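Local coordinates for protein NAD_Gly3P_dh, NAD-dependent glycerol-3-phosphate dehydrogenase (Streptosporangium roseum, PDB 5OCM) that probably reduces imines to amines with NADPH as hydride donor, as an imine reductase of the beta-hydroxyacid dehydrogenase-related family, at residues 184-188 against 201-205; 233-238 against 275-281. One frame throughout, in Å; residues are numbered along the deposited sequence.

Contact 1: 184-188 against 201-205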
loop_
_atom_site.group_PDB
_atom_site.type_symbol
_atom_site.label_atom_id
_atom_site.label_comp_id
_atom_site.label_asym_id
_atom_site.label_seq_id
_atom_site.Cartn_x
_atom_site.Cartn_y
_atom_site.Cartn_z
ATOM N N PHE A 184 -0.676 4.531 -6.460
ATOM C CA PHE A 184 -0.907 3.682 -7.618
ATOM C C PHE A 184 -1.432 4.509 -8.812
ATOM O O PHE A 184 -0.944 4.354 -9.959
ATOM C CB PHE A 184 -1.933 2.566 -7.329
ATOM C CG PHE A 184 -2.365 1.855 -8.583
ATOM C CD1 PHE A 184 -1.479 1.009 -9.229
ATOM C CD2 PHE A 184 -3.582 2.091 -9.133
ATOM C CE1 PHE A 184 -1.796 0.421 -10.443
ATOM C CE2 PHE A 184 -3.959 1.472 -10.344
ATOM C CZ PHE A 184 -3.040 0.648 -11.010
ATOM N N LEU A 185 -2.393 5.367 -8.537
ATOM C CA LEU A 185 -2.996 6.203 -9.613
ATOM C C LEU A 185 -1.999 7.204 -10.194
ATOM O O LEU A 185 -1.917 7.363 -11.433
ATOM C CB LEU A 185 -4.284 6.910 -9.166
ATOM C CG LEU A 185 -5.457 5.957 -8.791
ATOM C CD1 LEU A 185 -6.521 6.810 -8.148
ATOM C CD2 LEU A 185 -6.017 5.200 -9.931
ATOM N N HIS A 186 -1.162 7.787 -9.342
ATOM C CA HIS A 186 -0.052 8.620 -9.862
ATOM C C HIS A 186 0.869 7.811 -10.755
ATOM O O HIS A 186 1.255 8.254 -11.870
ATOM C CB HIS A 186 0.686 9.262 -8.672
ATOM C CG HIS A 186 1.946 10.005 -9.025
ATOM N ND1 HIS A 186 2.111 10.719 -10.189
ATOM C CD2 HIS A 186 3.081 10.167 -8.345
ATOM C CE1 HIS A 186 3.328 11.253 -10.207
ATOM N NE2 HIS A 186 3.935 10.928 -9.102
ATOM N N GLY A 187 1.222 6.607 -10.311
ATOM C CA GLY A 187 2.065 5.722 -11.115
ATOM C C GLY A 187 1.451 5.351 -12.424
ATOM O O GLY A 187 2.143 5.330 -13.461
ATOM N N ALA A 188 0.151 5.046 -12.410
ATOM C CA ALA A 188 -0.559 4.757 -13.646
ATOM C C ALA A 188 -0.548 5.969 -14.597
ATOM O O ALA A 188 -0.354 5.791 -15.807
ATOM C CB ALA A 188 -1.984 4.375 -13.326
ATOM N N PHE A 201 0.277 -2.208 -15.794
ATOM C CA PHE A 201 1.003 -1.812 -14.584
ATOM C C PHE A 201 0.518 -2.542 -13.334
ATOM O O PHE A 201 1.320 -2.894 -12.472
ATOM C CB PHE A 201 0.897 -0.300 -14.430
ATOM C CG PHE A 201 1.575 0.259 -13.189
ATOM C CD1 PHE A 201 2.880 -0.085 -12.897
ATOM C CD2 PHE A 201 0.920 1.175 -12.386
ATOM C CE1 PHE A 201 3.533 0.474 -11.782
ATOM C CE2 PHE A 201 1.539 1.733 -11.280
ATOM C CZ PHE A 201 2.863 1.395 -10.960
ATOM N N ALA A 202 -0.796 -2.755 -13.227
ATOM C CA ALA A 202 -1.386 -3.273 -11.973
ATOM C C ALA A 202 -0.737 -4.510 -11.384
ATOM O O ALA A 202 -0.473 -4.557 -10.172
ATOM C CB ALA A 202 -2.896 -3.438 -12.083
ATOM N N PRO A 203 -0.465 -5.553 -12.202
ATOM C CA PRO A 203 0.146 -6.749 -11.583
ATOM C C PRO A 203 1.544 -6.494 -11.005
ATOM O O PRO A 203 1.920 -7.105 -9.984
ATOM C CB PRO A 203 0.226 -7.762 -12.736
ATOM C CG PRO A 203 -0.734 -7.275 -13.735
ATOM C CD PRO A 203 -0.920 -5.799 -13.583
ATOM N N PHE A 204 2.281 -5.573 -11.618
ATOM C CA PHE A 204 3.587 -5.136 -11.058
ATOM C C PHE A 204 3.358 -4.399 -9.723
ATOM O O PHE A 204 4.026 -4.684 -8.726
ATOM C CB PHE A 204 4.329 -4.241 -12.046
ATOM C CG PHE A 204 4.751 -4.935 -13.298
ATOM C CD1 PHE A 204 5.971 -5.634 -13.349
ATOM C CD2 PHE A 204 3.959 -4.928 -14.424
ATOM C CE1 PHE A 204 6.355 -6.321 -14.505
ATOM C CE2 PHE A 204 4.356 -5.630 -15.587
ATOM C CZ PHE A 204 5.541 -6.312 -15.622
ATOM N N ALA A 205 2.423 -3.454 -9.737
ATOM C CA ALA A 205 2.092 -2.721 -8.512
ATOM C C ALA A 205 1.720 -3.694 -7.403
ATOM O O ALA A 205 2.185 -3.558 -6.274
ATOM C CB ALA A 205 1.010 -1.709 -8.747
#
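The phenyl rings of F184 and F201 lie with their planes almost parallel, 5° apart, but slid so far past one another that they barely overlap. Their centroids are 5.5 Å apart, and the closest atoms are CE1 of F184 and CD2 of F201 at 3.4 Å. F201 starts out toward the facing helix, while F184 leaves to one side and comes near only with the end of its ring; the two slide past each other in opposite directions. Both have CG anti to the backbone N, which carries the rings into the gap between the axes of the two segments, 10.9 Å apart at closest approach.

The F201 ring reaches the backbone of the facing helix at G187, where F201 CE2 comes within 3.8 Å of G187 C; the lack of a side chain there lets the ring come in close. A188 flanks the same ring. CB of A205 lies over one face of the F201 ring, toward its rim, and 3.7 Å from CD1 of F184, while A202 lies near the far end of the F184 ring. No hydrogen bond crosses the contact; its six touching residues are buried, with F184 and F201 also packing on V216 and L173 of the second subunit. Running at 138° to each other, the segments form part of a helical hairpin, joining helices 165-192 and 198-225 of the all-helical C-terminal domain at the dimer interface.

Contact 2: 233-238 against 275-281. With 9RH (2,2,2-trifluoromethyl acetophenone hydrate), chain H; NAP (NADP nicotinamide-adenine-dinucleotide phosphate), chain B.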
loop_
_atom_site.group_PDB
_atom_site.type_symbol
_atom_site.label_atom_id
_atom_site.label_comp_id
_atom_site.label_asym_id
_atom_site.label_seq_id
_atom_site.Cartn_x
_atom_site.Cartn_y
_atom_site.Cartn_z
ATOM N N ALA A 233 18.111 0.186 3.572
ATOM C CA ALA A 233 18.407 1.418 2.877
ATOM C C ALA A 233 18.319 2.572 3.859
ATOM O O ALA A 233 17.424 2.603 4.724
ATOM C CB ALA A 233 17.397 1.633 1.755
ATOM N N THR A 234 19.198 3.563 3.733
ATOM C CA THR A 234 19.125 4.770 4.513
ATOM C C THR A 234 18.074 5.745 3.960
ATOM O O THR A 234 17.682 5.707 2.759
ATOM C CB THR A 234 20.478 5.520 4.505
ATOM O OG1 THR A 234 20.805 5.874 3.157
ATOM C CG2 THR A 234 21.617 4.660 5.049
ATOM N N ILE A 235 17.594 6.639 4.822
ATOM C CA ILE A 235 16.743 7.728 4.364
ATOM C C ILE A 235 17.425 8.552 3.239
ATOM O O ILE A 235 16.767 8.974 2.276
ATOM C CB ILE A 235 16.269 8.583 5.514
ATOM C CG1 ILE A 235 15.255 7.760 6.337
ATOM C CG2 ILE A 235 15.578 9.855 5.013
ATOM C CD1 ILE A 235 14.857 8.451 7.652
ATOM N N ASP A 236 18.745 8.753 3.337
ATOM C CA ASP A 236 19.443 9.462 2.247
ATOM C C ASP A 236 19.278 8.731 0.914
ATOM O O ASP A 236 19.032 9.367 -0.128
ATOM C CB ASP A 236 20.966 9.585 2.544
ATOM C CG ASP A 236 21.288 10.599 3.627
ATOM O OD1 ASP A 236 20.619 11.654 3.694
ATOM O OD2 ASP A 236 22.260 10.329 4.358
ATOM N N THR A 237 19.371 7.420 0.941
ATOM C CA THR A 237 19.211 6.622 -0.277
ATOM C C THR A 237 17.751 6.726 -0.799
ATOM O O THR A 237 17.518 6.923 -2.019
ATOM C CB THR A 237 19.620 5.168 -0.016
ATOM O OG1 THR A 237 20.997 5.149 0.303
ATOM C CG2 THR A 237 19.387 4.277 -1.154
ATOM N N HIS A 238 16.795 6.614 0.115
ATOM C CA HIS A 238 15.406 6.871 -0.236
ATOM C C HIS A 238 15.195 8.220 -0.954
ATOM O O HIS A 238 14.527 8.293 -1.996
ATOM C CB HIS A 238 14.458 6.805 1.005
ATOM C CG HIS A 238 14.109 5.409 1.458
ATOM N ND1 HIS A 238 12.983 4.747 1.000
ATOM C CD2 HIS A 238 14.668 4.589 2.385
ATOM C CE1 HIS A 238 12.890 3.580 1.631
ATOM N NE2 HIS A 238 13.890 3.457 2.475
ATOM N N GLY A 275 19.426 11.169 8.185
ATOM C CA GLY A 275 19.718 10.603 6.885
ATOM C C GLY A 275 20.331 9.245 6.843
ATOM O O GLY A 275 20.125 8.489 5.869
ATOM N N GLY A 276 21.142 8.893 7.889
ATOM C CA GLY A 276 21.769 7.609 7.903
ATOM C C GLY A 276 20.979 6.488 8.564
ATOM O O GLY A 276 21.473 5.364 8.668
ATOM N N LEU A 277 19.761 6.812 9.009
ATOM C CA LEU A 277 18.871 5.833 9.630
ATOM C C LEU A 277 17.956 5.185 8.581
ATOM O O LEU A 277 17.848 5.661 7.434
ATOM C CB LEU A 277 18.036 6.489 10.709
ATOM C CG LEU A 277 18.813 7.130 11.860
ATOM C CD1 LEU A 277 17.849 7.761 12.850
ATOM C CD2 LEU A 277 19.825 6.155 12.489
ATOM N N GLY A 278 17.299 4.104 9.002
ATOM C CA GLY A 278 16.305 3.452 8.156
ATOM C C GLY A 278 15.013 4.277 8.099
ATOM O O GLY A 278 14.757 5.139 8.937
ATOM N N TYR A 279 14.164 3.939 7.151
ATOM C CA TYR A 279 12.935 4.668 6.895
ATOM C C TYR A 279 11.987 4.664 8.084
ATOM O O TYR A 279 11.183 5.596 8.247
ATOM C CB TYR A 279 12.206 4.162 5.625
ATOM C CG TYR A 279 11.248 5.167 5.037
ATOM C CD1 TYR A 279 11.684 6.135 4.139
ATOM C CD2 TYR A 279 9.905 5.187 5.401
ATOM C CE1 TYR A 279 10.811 7.076 3.595
ATOM C CE2 TYR A 279 9.019 6.141 4.915
ATOM C CZ TYR A 279 9.484 7.105 4.006
ATOM O OH TYR A 279 8.611 8.075 3.555
ATOM N N ALA A 280 12.069 3.651 8.934
ATOM C CA ALA A 280 11.207 3.614 10.122
ATOM C C ALA A 280 11.340 4.808 11.018
ATOM O O ALA A 280 10.411 5.149 11.755
ATOM C CB ALA A 280 11.436 2.312 10.873
ATOM N N ALA A 281 12.495 5.483 10.998
ATOM C CA ALA A 281 12.698 6.718 11.749
ATOM C C ALA A 281 11.694 7.807 11.380
ATOM O O ALA A 281 11.416 8.723 12.191
ATOM C CB ALA A 281 14.103 7.212 11.573
HETATM O O1 9RH H . 15.207 3.609 -0.987
HETATM C C1 9RH H . 14.894 2.931 -2.225
HETATM O O2 9RH H . 13.929 3.599 -2.998
HETATM C C2 9RH H . 14.418 1.500 -1.986
HETATM C C3 9RH H . 14.365 0.998 -0.699
HETATM C C4 9RH H . 13.813 -0.253 -0.456
HETATM C C5 9RH H . 13.343 -1.021 -1.495
HETATM C C6 9RH H . 13.419 -0.538 -2.792
HETATM C C7 9RH H . 13.946 0.725 -3.031
HETATM C C8 9RH H . 16.196 2.900 -2.969
HETATM F F1 9RH H . 16.684 4.147 -3.086
HETATM F F2 9RH H . 16.067 2.332 -4.200
HETATM F F3 9RH H . 17.029 2.163 -2.254
HETATM P PA NAP B . 24.956 2.447 -0.548
HETATM O O1A NAP B . 24.924 3.963 -0.300
HETATM O O2A NAP B . 24.994 1.496 0.619
HETATM O O5B NAP B . 26.111 2.120 -1.694
HETATM C C5B NAP B . 26.402 3.118 -2.651
HETATM C C4B NAP B . 27.527 2.505 -3.493
HETATM O O4B NAP B . 27.838 3.463 -4.512
HETATM C C3B NAP B . 28.861 2.205 -2.785
HETATM O O3B NAP B . 29.385 1.038 -3.419
HETATM C C2B NAP B . 29.699 3.459 -3.083
HETATM O O2B NAP B . 31.083 3.293 -3.005
HETATM C C1B NAP B . 29.289 3.664 -4.525
HETATM N N9A NAP B . 29.605 4.996 -5.017
HETATM C C8A NAP B . 29.051 6.154 -4.625
HETATM N N7A NAP B . 29.649 7.164 -5.292
HETATM C C5A NAP B . 30.616 6.632 -6.098
HETATM C C6A NAP B . 31.618 7.159 -7.026
HETATM N N6A NAP B . 31.627 8.476 -7.204
HETATM N N1A NAP B . 32.480 6.319 -7.611
HETATM C C2A NAP B . 32.398 4.995 -7.381
HETATM N N3A NAP B . 31.510 4.431 -6.504
HETATM C C4A NAP B . 30.639 5.212 -5.851
HETATM O O3 NAP B . 23.718 2.284 -1.494
HETATM P PN NAP B . 22.931 0.909 -1.803
HETATM O O1N NAP B . 21.822 0.667 -0.824
HETATM O O2N NAP B . 23.903 -0.207 -2.111
HETATM O O5D NAP B . 22.243 1.396 -3.120
HETATM C C5D NAP B . 22.835 1.202 -4.434
HETATM C C4D NAP B . 21.902 1.503 -5.540
HETATM O O4D NAP B . 20.899 0.457 -5.544
HETATM C C3D NAP B . 21.165 2.823 -5.366
HETATM O O3D NAP B . 20.951 3.333 -6.676
HETATM C C2D NAP B . 19.803 2.456 -4.754
HETATM O O2D NAP B . 18.784 3.474 -4.961
HETATM C C1D NAP B . 19.597 1.089 -5.364
HETATM N N1N NAP B . 18.688 0.209 -4.570
HETATM C C2N NAP B . 18.905 0.028 -3.264
HETATM C C3N NAP B . 18.086 -0.754 -2.470
HETATM C C7N NAP B . 18.280 -0.974 -0.989
HETATM O O7N NAP B . 17.278 -1.412 -0.352
HETATM N N7N NAP B . 19.466 -0.689 -0.447
HETATM C C4N NAP B . 16.948 -1.299 -3.072
HETATM C C5N NAP B . 16.720 -1.117 -4.469
HETATM C C6N NAP B . 17.584 -0.317 -5.218
HETATM P P2B NAP B . 31.858 3.543 -1.616
HETATM O O1X NAP B . 31.631 2.333 -0.755
HETATM O O2X NAP B . 33.229 3.783 -2.084
HETATM O O3X NAP B . 31.200 4.734 -1.002
HETATM O O HOH W 1 14.675 2.075 4.864
#
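With CG1 of I235 anti to its carbonyl carbon (chi1 -70°), the side chain runs out along the 277-281 backbone, loop followed by the start of a 3-10 turn, its CD1 lying 3.6 Å from the carbonyl O of G278 and also meeting CB of A281. CG of H238 is anti to its carbonyl carbon (chi1 -78°) and CG of Y279 anti to its backbone N, which brings these two rings together at an oblique 47°. CD1 of Y279 sits over one face of the imidazole; O1 of the trifluoroacetophenone hydrate lies over the opposite face, 3.2 Å from ND1 of H238. The imidazole is thus held between tyrosine and ligand.

Its rotation is fixed at both nitrogens. NE2 of H238 lies 2.9 Å from the O of a water that donates to the carbonyl O of A233 and accepts from the backbone N of Y279, tying the two segments together. ND1 is hydrogen-bonded to W178 NE1 of the second subunit, whose N182 likewise binds the hydroxyl of Y279.

Backbone bonds secure the start of helix 235-252. The amide N of I235 donates to the carbonyl O of L277 at 2.8 Å, almost straight in line with that carbonyl, whereas the amide N of D236 uses a lone pair of the carbonyl O of G275, 2.9 Å away. Loop carbonyls thereby satisfy amides of the first helical turn. T234 stands at the N-cap, its OG1 3.0 Å from OG1 of T237.

A233 and T237 line both the cofactor and the ligand pockets, CB of A233 lying 3.7 Å from O7N of the nicotinamide amide. This is the helical-domain wall of an active site completed by the Rossmann domain of the second subunit, the domain-swapped dimer characteristic of imine reductases.

How the contacts relate
Both segments of contact 1 precede those of contact 2 in the sequence, and the two contacts do not touch: their centres are 24 Å apart and their nearest atoms about 13 Å. Both belong to the C-terminal helical domain, and helix 198-225, which carries 201-205, is followed directly by helix 235-252, which begins in contact 2. Their roles differ. Contact 2 borders the bound ligand and NADP, whereas contact 1 is structural packing, the side chain of F201 lying about 13 Å from a ligand molecule. The second subunit links them in kind: it packs on the phenylalanine pair of contact 1 and supplies W178 and N182 to contact 2.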